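Local coordinates for protein carboxypeptidase 1 (PDB 5GIV) that probably acts as a zinc-dependent carboxypeptidase of the M32 family, removing amino acids one after another from the C-termini of peptides with broad specificity, at residues R300-L305 and S453-W458; I424-S429 and G487-Y492; A352-Y357 and R494-E499; Y357-I362 and Q391-R396. All coordinates share one frame; numbering follows the deposited sequence.

Contact 1 of 4, residues R300-L305 and S453-W458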
# COMPACT_ATOMS: atom_id res chain seq x y z
N ARG A 300 -12.34 -21.42 -8.92
CA ARG A 300 -12.18 -22.77 -9.43
C ARG A 300 -12.61 -22.88 -10.89
O ARG A 300 -12.07 -23.71 -11.63
CB ARG A 300 -12.98 -23.74 -8.56
CG ARG A 300 -12.38 -23.91 -7.17
CD ARG A 300 -10.94 -24.39 -7.24
NE ARG A 300 -10.49 -24.93 -5.97
CZ ARG A 300 -9.30 -25.51 -5.77
NH1 ARG A 300 -8.43 -25.62 -6.77
NH2 ARG A 300 -9.00 -25.99 -4.57
N LEU A 301 -13.59 -22.09 -11.31
CA LEU A 301 -13.98 -22.13 -12.71
C LEU A 301 -12.83 -21.69 -13.61
O LEU A 301 -12.41 -22.42 -14.52
CB LEU A 301 -15.22 -21.26 -12.92
CG LEU A 301 -15.88 -21.23 -14.31
CD1 LEU A 301 -17.37 -20.84 -14.23
CD2 LEU A 301 -15.11 -20.28 -15.24
N TRP A 302 -12.25 -20.53 -13.32
CA TRP A 302 -11.16 -20.02 -14.16
C TRP A 302 -9.87 -20.80 -13.94
O TRP A 302 -9.07 -20.93 -14.88
CB TRP A 302 -10.95 -18.54 -13.90
CG TRP A 302 -12.08 -17.69 -14.41
CD1 TRP A 302 -13.10 -17.14 -13.68
CD2 TRP A 302 -12.34 -17.33 -15.78
NE1 TRP A 302 -13.95 -16.44 -14.51
CE2 TRP A 302 -13.51 -16.54 -15.80
CE3 TRP A 302 -11.68 -17.58 -16.99
CZ2 TRP A 302 -14.04 -16.00 -16.98
CZ3 TRP A 302 -12.21 -17.04 -18.17
CH2 TRP A 302 -13.38 -16.27 -18.15
N GLU A 303 -9.65 -21.35 -12.75
CA GLU A 303 -8.43 -22.11 -12.52
C GLU A 303 -8.52 -23.50 -13.13
O GLU A 303 -7.67 -23.90 -13.93
CB GLU A 303 -8.12 -22.20 -11.02
CG GLU A 303 -6.93 -23.11 -10.68
CD GLU A 303 -6.94 -23.65 -9.24
OE1 GLU A 303 -6.02 -24.41 -8.88
OE2 GLU A 303 -7.86 -23.31 -8.46
N ASN A 304 -9.56 -24.26 -12.76
CA ASN A 304 -9.68 -25.67 -13.15
C ASN A 304 -10.39 -25.84 -14.49
O ASN A 304 -9.80 -26.30 -15.47
CB ASN A 304 -10.42 -26.47 -12.07
CG ASN A 304 -9.59 -26.66 -10.80
OD1 ASN A 304 -8.36 -26.57 -10.82
ND2 ASN A 304 -10.28 -26.95 -9.70
N LEU A 305 -11.67 -25.49 -14.53
CA LEU A 305 -12.47 -25.77 -15.72
C LEU A 305 -11.85 -25.14 -16.95
O LEU A 305 -11.81 -25.75 -18.02
CB LEU A 305 -13.90 -25.27 -15.51
CG LEU A 305 -14.69 -26.16 -14.53
CD1 LEU A 305 -15.95 -25.47 -14.13
CD2 LEU A 305 -15.00 -27.49 -15.16
N SER A 453 -14.63 -13.96 -23.93
CA SER A 453 -15.66 -12.96 -23.72
C SER A 453 -17.05 -13.57 -23.56
O SER A 453 -17.87 -13.03 -22.82
CB SER A 453 -15.61 -11.96 -24.88
OG SER A 453 -15.69 -12.64 -26.11
N ARG A 454 -17.32 -14.69 -24.23
CA ARG A 454 -18.63 -15.32 -24.09
C ARG A 454 -18.79 -15.97 -22.72
O ARG A 454 -19.85 -15.87 -22.09
CB ARG A 454 -18.86 -16.33 -25.20
CG ARG A 454 -18.84 -15.73 -26.59
CD ARG A 454 -19.70 -16.54 -27.55
NE ARG A 454 -19.22 -17.90 -27.72
CZ ARG A 454 -19.98 -18.89 -28.20
NH1 ARG A 454 -21.24 -18.66 -28.52
NH2 ARG A 454 -19.47 -20.11 -28.33
N LEU A 455 -17.75 -16.65 -22.24
CA LEU A 455 -17.82 -17.23 -20.91
C LEU A 455 -17.86 -16.14 -19.85
O LEU A 455 -18.74 -16.14 -18.97
CB LEU A 455 -16.64 -18.18 -20.69
CG LEU A 455 -16.44 -18.70 -19.27
CD1 LEU A 455 -17.63 -19.52 -18.78
CD2 LEU A 455 -15.15 -19.51 -19.18
N HIS A 456 -16.94 -15.18 -19.93
CA HIS A 456 -16.92 -14.09 -18.97
C HIS A 456 -18.19 -13.26 -19.04
O HIS A 456 -18.78 -12.91 -18.01
CB HIS A 456 -15.67 -13.23 -19.20
CG HIS A 456 -15.49 -12.12 -18.21
ND1 HIS A 456 -15.73 -10.81 -18.53
CD2 HIS A 456 -15.14 -12.14 -16.91
CE1 HIS A 456 -15.51 -10.05 -17.47
NE2 HIS A 456 -15.15 -10.84 -16.47
N GLY A 457 -18.66 -12.96 -20.26
CA GLY A 457 -19.90 -12.20 -20.40
C GLY A 457 -21.07 -12.91 -19.74
O GLY A 457 -21.84 -12.29 -19.00
N TRP A 458 -21.19 -14.22 -19.96
CA TRP A 458 -22.26 -14.97 -19.32
C TRP A 458 -22.16 -14.89 -17.80
O TRP A 458 -23.15 -14.64 -17.11
CB TRP A 458 -22.22 -16.43 -19.79
CG TRP A 458 -23.44 -17.20 -19.36
CD1 TRP A 458 -24.59 -17.38 -20.07
CD2 TRP A 458 -23.62 -17.89 -18.12
NE1 TRP A 458 -25.48 -18.13 -19.35
CE2 TRP A 458 -24.91 -18.47 -18.15
CE3 TRP A 458 -22.81 -18.10 -16.99
CZ2 TRP A 458 -25.42 -19.22 -17.09
CZ3 TRP A 458 -23.31 -18.85 -15.94
CH2 TRP A 458 -24.60 -19.41 -16.00

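Contact 2 of 4, residues I424-S429 and G487-Y492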
# COMPACT_ATOMS: atom_id res chain seq x y z
N ILE A 424 -17.89 -26.48 -1.60
CA ILE A 424 -19.04 -25.89 -2.26
C ILE A 424 -18.62 -25.16 -3.52
O ILE A 424 -19.27 -25.26 -4.56
CB ILE A 424 -19.79 -24.98 -1.26
CG1 ILE A 424 -20.25 -25.80 -0.06
CG2 ILE A 424 -20.96 -24.27 -1.93
CD1 ILE A 424 -20.86 -24.98 1.05
N GLY A 425 -17.51 -24.42 -3.46
CA GLY A 425 -17.01 -23.75 -4.65
C GLY A 425 -16.64 -24.73 -5.74
O GLY A 425 -16.90 -24.49 -6.92
N ASN A 426 -16.01 -25.85 -5.37
CA ASN A 426 -15.67 -26.86 -6.37
C ASN A 426 -16.93 -27.36 -7.08
O ASN A 426 -16.96 -27.50 -8.31
CB ASN A 426 -14.93 -28.02 -5.72
CG ASN A 426 -13.47 -27.73 -5.49
OD1 ASN A 426 -12.84 -26.95 -6.22
ND2 ASN A 426 -12.89 -28.40 -4.49
N VAL A 427 -17.98 -27.66 -6.30
CA VAL A 427 -19.21 -28.16 -6.89
C VAL A 427 -19.81 -27.11 -7.83
O VAL A 427 -20.09 -27.38 -9.01
CB VAL A 427 -20.21 -28.55 -5.78
CG1 VAL A 427 -21.53 -28.98 -6.38
CG2 VAL A 427 -19.62 -29.65 -4.91
N LEU A 428 -19.97 -25.89 -7.33
CA LEU A 428 -20.65 -24.85 -8.10
C LEU A 428 -19.87 -24.45 -9.34
O LEU A 428 -20.47 -24.00 -10.32
CB LEU A 428 -20.91 -23.63 -7.21
CG LEU A 428 -22.02 -23.78 -6.18
CD1 LEU A 428 -22.16 -22.52 -5.35
CD2 LEU A 428 -23.35 -24.12 -6.87
N SER A 429 -18.54 -24.62 -9.34
CA SER A 429 -17.75 -24.22 -10.50
C SER A 429 -18.22 -24.92 -11.77
O SER A 429 -18.41 -24.28 -12.81
CB SER A 429 -16.26 -24.49 -10.25
OG SER A 429 -15.97 -25.88 -10.19
N GLY A 487 -24.12 -33.01 -9.49
CA GLY A 487 -24.23 -33.70 -10.74
C GLY A 487 -23.24 -33.21 -11.77
O GLY A 487 -22.37 -33.95 -12.23
N PRO A 488 -23.35 -31.93 -12.15
CA PRO A 488 -22.44 -31.41 -13.18
C PRO A 488 -20.98 -31.56 -12.79
O PRO A 488 -20.13 -31.84 -13.65
CB PRO A 488 -22.86 -29.93 -13.30
CG PRO A 488 -24.28 -29.91 -12.79
CD PRO A 488 -24.34 -30.93 -11.71
N TYR A 489 -20.68 -31.39 -11.50
CA TYR A 489 -19.32 -31.54 -11.00
C TYR A 489 -18.81 -32.96 -11.19
O TYR A 489 -17.71 -33.16 -11.72
CB TYR A 489 -19.28 -31.14 -9.52
CG TYR A 489 -17.93 -31.23 -8.84
CD1 TYR A 489 -16.83 -30.53 -9.34
CD2 TYR A 489 -17.78 -31.93 -7.65
CE1 TYR A 489 -15.60 -30.59 -8.70
CE2 TYR A 489 -16.56 -31.99 -7.00
CZ TYR A 489 -15.47 -31.32 -7.52
OH TYR A 489 -14.26 -31.36 -6.88
N LEU A 490 -19.59 -33.96 -10.77
CA LEU A 490 -19.12 -35.34 -10.90
C LEU A 490 -19.05 -35.77 -12.35
O LEU A 490 -18.15 -36.52 -12.74
CB LEU A 490 -20.02 -36.28 -10.10
CG LEU A 490 -20.03 -36.03 -8.59
CD1 LEU A 490 -20.96 -37.00 -7.88
CD2 LEU A 490 -18.61 -36.07 -8.00
N LYS A 491 -19.97 -35.29 -13.18
CA LYS A 491 -19.91 -35.62 -14.60
C LYS A 491 -18.64 -35.06 -15.23
O LYS A 491 -17.98 -35.73 -16.02
CB LYS A 491 -21.13 -35.06 -15.33
CG LYS A 491 -21.09 -35.38 -16.81
CD LYS A 491 -22.26 -34.79 -17.58
CE LYS A 491 -22.04 -35.05 -19.07
NZ LYS A 491 -22.99 -34.30 -19.96
N TYR A 492 -18.27 -33.82 -14.86
CA TYR A 492 -17.09 -33.19 -15.43
C TYR A 492 -15.82 -33.95 -15.07
O TYR A 492 -14.97 -34.20 -15.93
CB TYR A 492 -17.01 -31.73 -14.95
CG TYR A 492 -15.59 -31.19 -14.84
CD1 TYR A 492 -14.83 -30.96 -15.98
CD2 TYR A 492 -15.04 -30.88 -13.60
CE1 TYR A 492 -13.55 -30.47 -15.89
CE2 TYR A 492 -13.75 -30.39 -13.50
CZ TYR A 492 -13.01 -30.18 -14.65
OH TYR A 492 -11.73 -29.70 -14.58
O HOH W 1 -22.06 -29.46 -9.96

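Contact 3 of 4, residues A352-Y357 and R494-E499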
# COMPACT_ATOMS: atom_id res chain seq x y z
N ALA A 352 -3.70 -29.77 -3.23
CA ALA A 352 -4.25 -31.06 -3.60
C ALA A 352 -4.96 -30.98 -4.95
O ALA A 352 -5.50 -29.93 -5.33
CB ALA A 352 -5.19 -31.57 -2.52
N ASP A 353 -4.93 -32.09 -5.68
CA ASP A 353 -5.44 -32.17 -7.04
C ASP A 353 -6.97 -32.12 -7.07
O ASP A 353 -7.65 -32.14 -6.03
CB ASP A 353 -4.97 -33.46 -7.69
CG ASP A 353 -5.47 -34.68 -6.95
OD1 ASP A 353 -6.63 -35.07 -7.16
OD2 ASP A 353 -4.71 -35.23 -6.13
N GLU A 354 -7.52 -32.12 -8.28
CA GLU A 354 -8.96 -31.99 -8.46
C GLU A 354 -9.72 -33.16 -7.84
O GLU A 354 -10.89 -33.00 -7.47
CB GLU A 354 -9.30 -31.92 -9.95
CG GLU A 354 -9.07 -30.56 -10.59
CD GLU A 354 -9.65 -30.50 -11.99
OE1 GLU A 354 -9.15 -31.24 -12.86
OE2 GLU A 354 -10.61 -29.72 -12.21
N LEU A 355 -9.10 -34.33 -7.73
CA LEU A 355 -9.85 -35.51 -7.32
C LEU A 355 -9.81 -35.75 -5.82
O LEU A 355 -10.80 -36.20 -5.24
CB LEU A 355 -9.33 -36.75 -8.06
CG LEU A 355 -9.59 -36.77 -9.57
CD1 LEU A 355 -9.23 -38.13 -10.13
CD2 LEU A 355 -11.04 -36.40 -9.88
N THR A 356 -8.68 -35.50 -5.17
CA THR A 356 -8.54 -35.77 -3.74
C THR A 356 -8.78 -34.55 -2.87
O THR A 356 -8.84 -34.69 -1.64
CB THR A 356 -7.15 -36.35 -3.44
OG1 THR A 356 -6.15 -35.36 -3.69
CG2 THR A 356 -6.89 -37.58 -4.32
N TYR A 357 -8.96 -33.36 -3.46
CA TYR A 357 -9.03 -32.14 -2.67
C TYR A 357 -10.11 -32.23 -1.59
O TYR A 357 -9.87 -31.89 -0.43
CB TYR A 357 -9.30 -30.93 -3.57
CG TYR A 357 -9.35 -29.62 -2.79
CD1 TYR A 357 -10.54 -29.16 -2.22
CD2 TYR A 357 -8.20 -28.87 -2.60
CE1 TYR A 357 -10.57 -27.98 -1.51
CE2 TYR A 357 -8.23 -27.68 -1.88
CZ TYR A 357 -9.42 -27.25 -1.34
OH TYR A 357 -9.43 -26.07 -0.64
N ARG A 494 -15.47 -37.17 -13.87
CA ARG A 494 -15.48 -38.51 -14.44
C ARG A 494 -15.12 -38.47 -15.92
O ARG A 494 -14.32 -39.29 -16.40
CB ARG A 494 -16.86 -39.13 -14.24
CG ARG A 494 -17.15 -39.57 -12.82
CD ARG A 494 -18.58 -40.06 -12.65
NE ARG A 494 -18.79 -40.72 -11.37
CZ ARG A 494 -19.93 -40.69 -10.68
NH1 ARG A 494 -20.99 -40.02 -11.15
NH2 ARG A 494 -20.03 -41.33 -9.52
N GLY A 495 -15.67 -37.51 -16.65
CA GLY A 495 -15.35 -37.39 -18.06
C GLY A 495 -13.90 -36.99 -18.30
O GLY A 495 -13.21 -37.56 -19.15
N LYS A 496 -13.43 -35.99 -17.56
CA LYS A 496 -12.08 -35.49 -17.79
C LYS A 496 -11.03 -36.53 -17.43
O LYS A 496 -10.12 -36.82 -18.22
CB LYS A 496 -11.86 -34.20 -17.00
CG LYS A 496 -10.44 -33.66 -17.07
CD LYS A 496 -10.29 -32.42 -16.20
CE LYS A 496 -8.87 -31.88 -16.28
NZ LYS A 496 -8.70 -30.66 -15.48
N TYR A 497 -11.13 -37.10 -16.23
CA TYR A 497 -10.11 -38.03 -15.76
C TYR A 497 -10.33 -39.43 -16.30
O TYR A 497 -9.35 -40.17 -16.50
CB TYR A 497 -10.08 -38.01 -14.23
CG TYR A 497 -9.44 -36.73 -13.76
CD1 TYR A 497 -10.21 -35.59 -13.52
CD2 TYR A 497 -8.06 -36.63 -13.61
CE1 TYR A 497 -9.62 -34.41 -13.13
CE2 TYR A 497 -7.46 -35.46 -13.23
CZ TYR A 497 -8.24 -34.35 -12.98
OH TYR A 497 -7.62 -33.18 -12.60
N GLY A 498 -11.57 -39.81 -16.58
CA GLY A 498 -11.80 -41.04 -17.31
C GLY A 498 -11.05 -41.06 -18.63
O GLY A 498 -10.45 -42.07 -19.00
N GLU A 499 -11.03 -39.93 -19.34
CA GLU A 499 -10.37 -39.87 -20.64
C GLU A 499 -8.86 -39.67 -20.51
O GLU A 499 -8.11 -40.15 -21.37
CB GLU A 499 -10.98 -38.76 -21.49
CG GLU A 499 -10.65 -38.86 -22.97
CD GLU A 499 -9.38 -38.11 -23.35
OE1 GLU A 499 -9.21 -36.97 -22.88
OE2 GLU A 499 -8.56 -38.67 -24.11
O HOH W 2 -5.49 -32.69 -10.99

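Contact 4 of 4, residues Y357-I362 and Q391-R396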
# COMPACT_ATOMS: atom_id res chain seq x y z
N TYR A 357 -8.96 -33.36 -3.46
CA TYR A 357 -9.03 -32.14 -2.67
C TYR A 357 -10.11 -32.23 -1.59
O TYR A 357 -9.87 -31.89 -0.43
CB TYR A 357 -9.30 -30.93 -3.57
CG TYR A 357 -9.35 -29.62 -2.79
CD1 TYR A 357 -10.54 -29.16 -2.22
CD2 TYR A 357 -8.20 -28.87 -2.60
CE1 TYR A 357 -10.57 -27.98 -1.51
CE2 TYR A 357 -8.23 -27.68 -1.88
CZ TYR A 357 -9.42 -27.25 -1.34
OH TYR A 357 -9.43 -26.07 -0.64
N ASN A 358 -11.31 -32.67 -1.96
CA ASN A 358 -12.42 -32.59 -1.03
C ASN A 358 -12.21 -33.46 0.20
O ASN A 358 -12.77 -33.16 1.26
CB ASN A 358 -13.71 -32.96 -1.76
CG ASN A 358 -14.00 -32.01 -2.92
OD1 ASN A 358 -13.92 -30.80 -2.77
ND2 ASN A 358 -14.32 -32.57 -4.07
N LEU A 359 -11.37 -34.48 0.11
CA LEU A 359 -11.09 -35.30 1.28
C LEU A 359 -10.43 -34.49 2.39
O LEU A 359 -10.58 -34.82 3.58
CB LEU A 359 -10.23 -36.49 0.88
CG LEU A 359 -10.88 -37.40 -0.16
CD1 LEU A 359 -9.88 -38.39 -0.72
CD2 LEU A 359 -12.05 -38.14 0.46
N HIS A 360 -9.68 -33.44 2.04
CA HIS A 360 -9.11 -32.57 3.07
C HIS A 360 -10.18 -31.73 3.76
O HIS A 360 -10.15 -31.55 4.98
CB HIS A 360 -8.03 -31.66 2.47
CG HIS A 360 -6.87 -32.40 1.87
ND1 HIS A 360 -5.69 -32.61 2.56
CD2 HIS A 360 -6.70 -32.95 0.65
CE1 HIS A 360 -4.85 -33.27 1.79
NE2 HIS A 360 -5.43 -33.49 0.62
N VAL A 361 -11.12 -31.19 2.98
CA VAL A 361 -12.20 -30.37 3.54
C VAL A 361 -13.07 -31.22 4.45
O VAL A 361 -13.43 -30.80 5.56
CB VAL A 361 -13.02 -29.72 2.41
CG1 VAL A 361 -14.24 -29.02 2.96
CG2 VAL A 361 -12.15 -28.74 1.64
N ILE A 362 -13.44 -32.42 3.99
CA ILE A 362 -14.25 -33.32 4.80
C ILE A 362 -13.55 -33.63 6.11
O ILE A 362 -14.16 -33.62 7.18
CB ILE A 362 -14.57 -34.61 4.02
CG1 ILE A 362 -15.40 -34.28 2.77
CG2 ILE A 362 -15.25 -35.63 4.94
CD1 ILE A 362 -15.63 -35.47 1.87
N GLN A 391 -7.26 -42.38 7.58
CA GLN A 391 -8.53 -42.95 7.14
C GLN A 391 -8.97 -42.38 5.79
O GLN A 391 -9.37 -43.13 4.90
CB GLN A 391 -9.61 -42.66 8.18
CG GLN A 391 -11.03 -42.86 7.67
CD GLN A 391 -12.09 -42.40 8.67
OE1 GLN A 391 -11.78 -41.99 9.79
NE2 GLN A 391 -13.35 -42.42 8.23
N ASN A 392 -8.84 -41.06 5.60
CA ASN A 392 -9.45 -40.43 4.43
C ASN A 392 -8.50 -40.30 3.25
O ASN A 392 -8.96 -40.29 2.11
CB ASN A 392 -10.01 -39.05 4.78
CG ASN A 392 -11.18 -39.13 5.74
OD1 ASN A 392 -11.91 -40.12 5.76
ND2 ASN A 392 -11.39 -38.06 6.51
N LEU A 393 -7.20 -40.18 3.49
CA LEU A 393 -6.26 -39.98 2.40
C LEU A 393 -5.19 -41.06 2.33
O LEU A 393 -4.37 -41.03 1.41
CB LEU A 393 -5.61 -38.60 2.51
CG LEU A 393 -6.62 -37.52 2.15
CD1 LEU A 393 -6.45 -36.27 3.00
CD2 LEU A 393 -6.47 -37.18 0.68
N GLY A 394 -5.18 -42.00 3.27
CA GLY A 394 -4.26 -43.11 3.21
C GLY A 394 -2.84 -42.82 3.64
O GLY A 394 -1.97 -43.67 3.45
N LEU A 395 -2.56 -41.66 4.22
CA LEU A 395 -1.22 -41.40 4.73
C LEU A 395 -1.32 -40.34 5.80
O LEU A 395 -2.35 -39.69 5.97
CB LEU A 395 -0.26 -40.95 3.62
CG LEU A 395 -0.35 -39.48 3.21
CD1 LEU A 395 0.78 -39.13 2.25
CD2 LEU A 395 -1.68 -39.16 2.58
N ARG A 396 -0.22 -40.16 6.53
CA ARG A 396 -0.19 -39.17 7.59
C ARG A 396 1.13 -38.40 7.53
O ARG A 396 2.15 -38.91 7.05
CB ARG A 396 -0.40 -39.80 8.97
CG ARG A 396 0.48 -40.97 9.30
CD ARG A 396 0.60 -41.03 10.80
NE ARG A 396 1.39 -39.90 11.28
CZ ARG A 396 1.41 -39.49 12.55
NH1 ARG A 396 0.69 -40.13 13.47
NH2 ARG A 396 2.16 -38.44 12.90

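Contact 1 of 4, residues R300-L305 and S453-W458
The indole of Trp302 carries two leucine methyls on the same face. Leu455 CD2 makes a CH-pi contact 4.2 Å from the centroid of the six-membered ring, 25° off its normal, while CD2 of Leu301, the preceding residue on the same helix, sits nearer the rim, 3.9 Å above the plane. These methyls also touch each other, Leu301 CD2 to Leu455 CD2 at 4.0 Å. At the indole edge, Trp302 CZ2 meets His456 CB at 3.9 Å, and His456 CA lies close to the ring plane. The two side chains cross at about a right angle. With CG anti to its carbonyl carbon (chi1 -70°), Trp302 sends its benzo ring out to the facing helix and bridges two axes that are 12.7 Å apart and run nearly antiparallel at 150°. One of these, helix 292-306, carries the zinc ligand Glu296, which joins the two HExxH histidines, His266 and His270, in the metal-site pattern of the gluzincins; the Trp302 side chain is about 11 Å from the zinc. On that helix Glu303 OE2 hydrogen-bonds His266 ND1, a second-shell link to a metal ligand, and forms a salt bridge with Arg300 NH1 at 2.9 Å whose hydrogen-bond geometry is weak. No hydrogen bond joins the two segments, and Trp302 NE1 is bonded instead to Tyr464 OH, farther along helix 453-464.

Contact 2 of 4, residues I424-S429 and G487-Y492
Ring-to-backbone packing dominates: Tyr489 lays one face of its phenol over the Asn426-Val427 link of helix 420-439. Val427 CA makes a CH-pi contact 4.2 Å from the ring centroid, and Asn426 O reaches Tyr489 CD1 at 3.2 Å. Because CG of Tyr489 is anti to its backbone N (chi1 -180°), the ring extends across the neighbouring helix. Apolar side-chain packing is slight, Val427 CG2 touching Tyr489 CD2 at 4.0 Å. Toward the far end of the ring, Asn426 CB comes within 3.6 Å of Tyr489 OH, with amide and ring planes only 6° apart. Polar linkage across the segments runs through one water, which donates to Val427 O at 3.0 Å and accepts from Tyr489 N at 2.8 Å, thereby serving an amide in the first turn of helix 487-501. Ser429 OG donates to Asn426 O at 2.7 Å, tilted 32° from the carbonyl plane. The polar ends of Asn426 and Tyr489 both find their partner in Asn358 of a third helix. This is close helix-helix packing in the alpha-helical M32 fold, next to the catalytic centre: the Asn426 side chain lies about 5 Å from that of the zinc ligand Glu296.

Contact 3 of 4, residues A352-Y357 and R494-E499
A very short hydrogen bond, 2.5 Å from Tyr497 OH to Glu354 OE1, stands out here, although at 2.40 Å resolution its exact length is doubtful. The oxygen lies at the edge of the tyrosine ring, in its plane, with the Glu354 carboxylate turned 61° against the ring. The same carboxylate oxygen, Glu354 OE1, also accepts from Lys496 NZ at 2.7 Å, completing a salt bridge; the ammonium comes on the syn side, 30° out of the carboxylate plane. Lys496 reaches it with a fully extended chain and shares its NZ with Asn341 OD1 and Tyr492 OH. The other oxygen, Glu354 OE2, is bonded to Tyr492 OH, so two tyrosines and a lysine grip this buried carboxylate and would favour its ionised form. A water donates to Tyr497 OH at 2.7 Å. The Glu354 loop, which leads into helix 357-372, is folded by an Asx turn: Asp353 OD1 takes Leu355 N at 2.6 Å on its anti side and, from above the carboxylate plane, Thr356 N at 2.9 Å, while Asp353 OD2 accepts from Thr356 OG1. The turn carries Leu355 toward helix 487-501, where its CG stands 4.1 Å from the centroid of the Tyr497 ring and only 6° off the normal. The two methyls of Leu355 spread over the ring, CD2 lying 3.8 Å from Tyr497 CD1.

Contact 4 of 4, residues Y357-I362 and Q391-R396
Two helices consecutive in the chain, 357-372 and 381-393, form a helical hairpin, and this contact joins the start of the first to the last turn of the second. Leu393 buries the most surface. Its CG is anti to the carbonyl carbon (chi1 -72°), which directs both methyls at Leu359 and His360. Leu393 CD1 stands over the imidazole of His360, 3.7 Å from the ring centroid and 13° off the normal, a CH-pi contact whose nearest ring atom is His360 CE1 at 3.6 Å. The second methyl, Leu393 CD2, packs on Leu359 CB at 3.8 Å and lies equally close, 3.8 Å, to His360 NE2, so the isopropyl end straddles the angle between the two side chains. Leu359 in turn reaches back across the hairpin, placing CD1 3.5 Å from Asn392 O near the end of the helix. There Gly394 leaves helical geometry with a positive phi of 79°, a conformation that suits glycine, and the chain turns away. Polar groups look elsewhere: His360 ND1 is hydrogen-bonded to Tyr389 OH one turn back on helix 381-393, which would limit the rotation of the imidazole, and the Asn392 amide is held by Arg180 NH2 at OD1 and by Thr363 OG1 at ND2. Since no hydrogen bond crosses between the two segments themselves, the fit there depends on the shape of the leucines and the flat face of His360, with the His360 ND1 to Tyr389 OH bond probably setting the orientation of that face.

The four contacts step outward from the zinc site. In contact 2 the side chain of Asn426 lies about 9 Å from the zinc; those of Trp302 in contact 1, Glu354 in contact 3 and His360 in contact 4 lie about 11, 13 and 14 Å from it. Contacts 2 and 3 share helix 487-501 and have centres 11 Å apart; Tyr492 OH to Glu354 OE2, 2.6 Å, ties them. Asn358 connects contact 4 to contact 2, its OD1 and ND2 each 3.1 Å from Asn426 ND2 and Tyr489 OH respectively. Arg300 of contact 1 forms a cation-pi pair with Tyr357, the residue common to contacts 3 and 4, and so reaches both from the helix of Glu296.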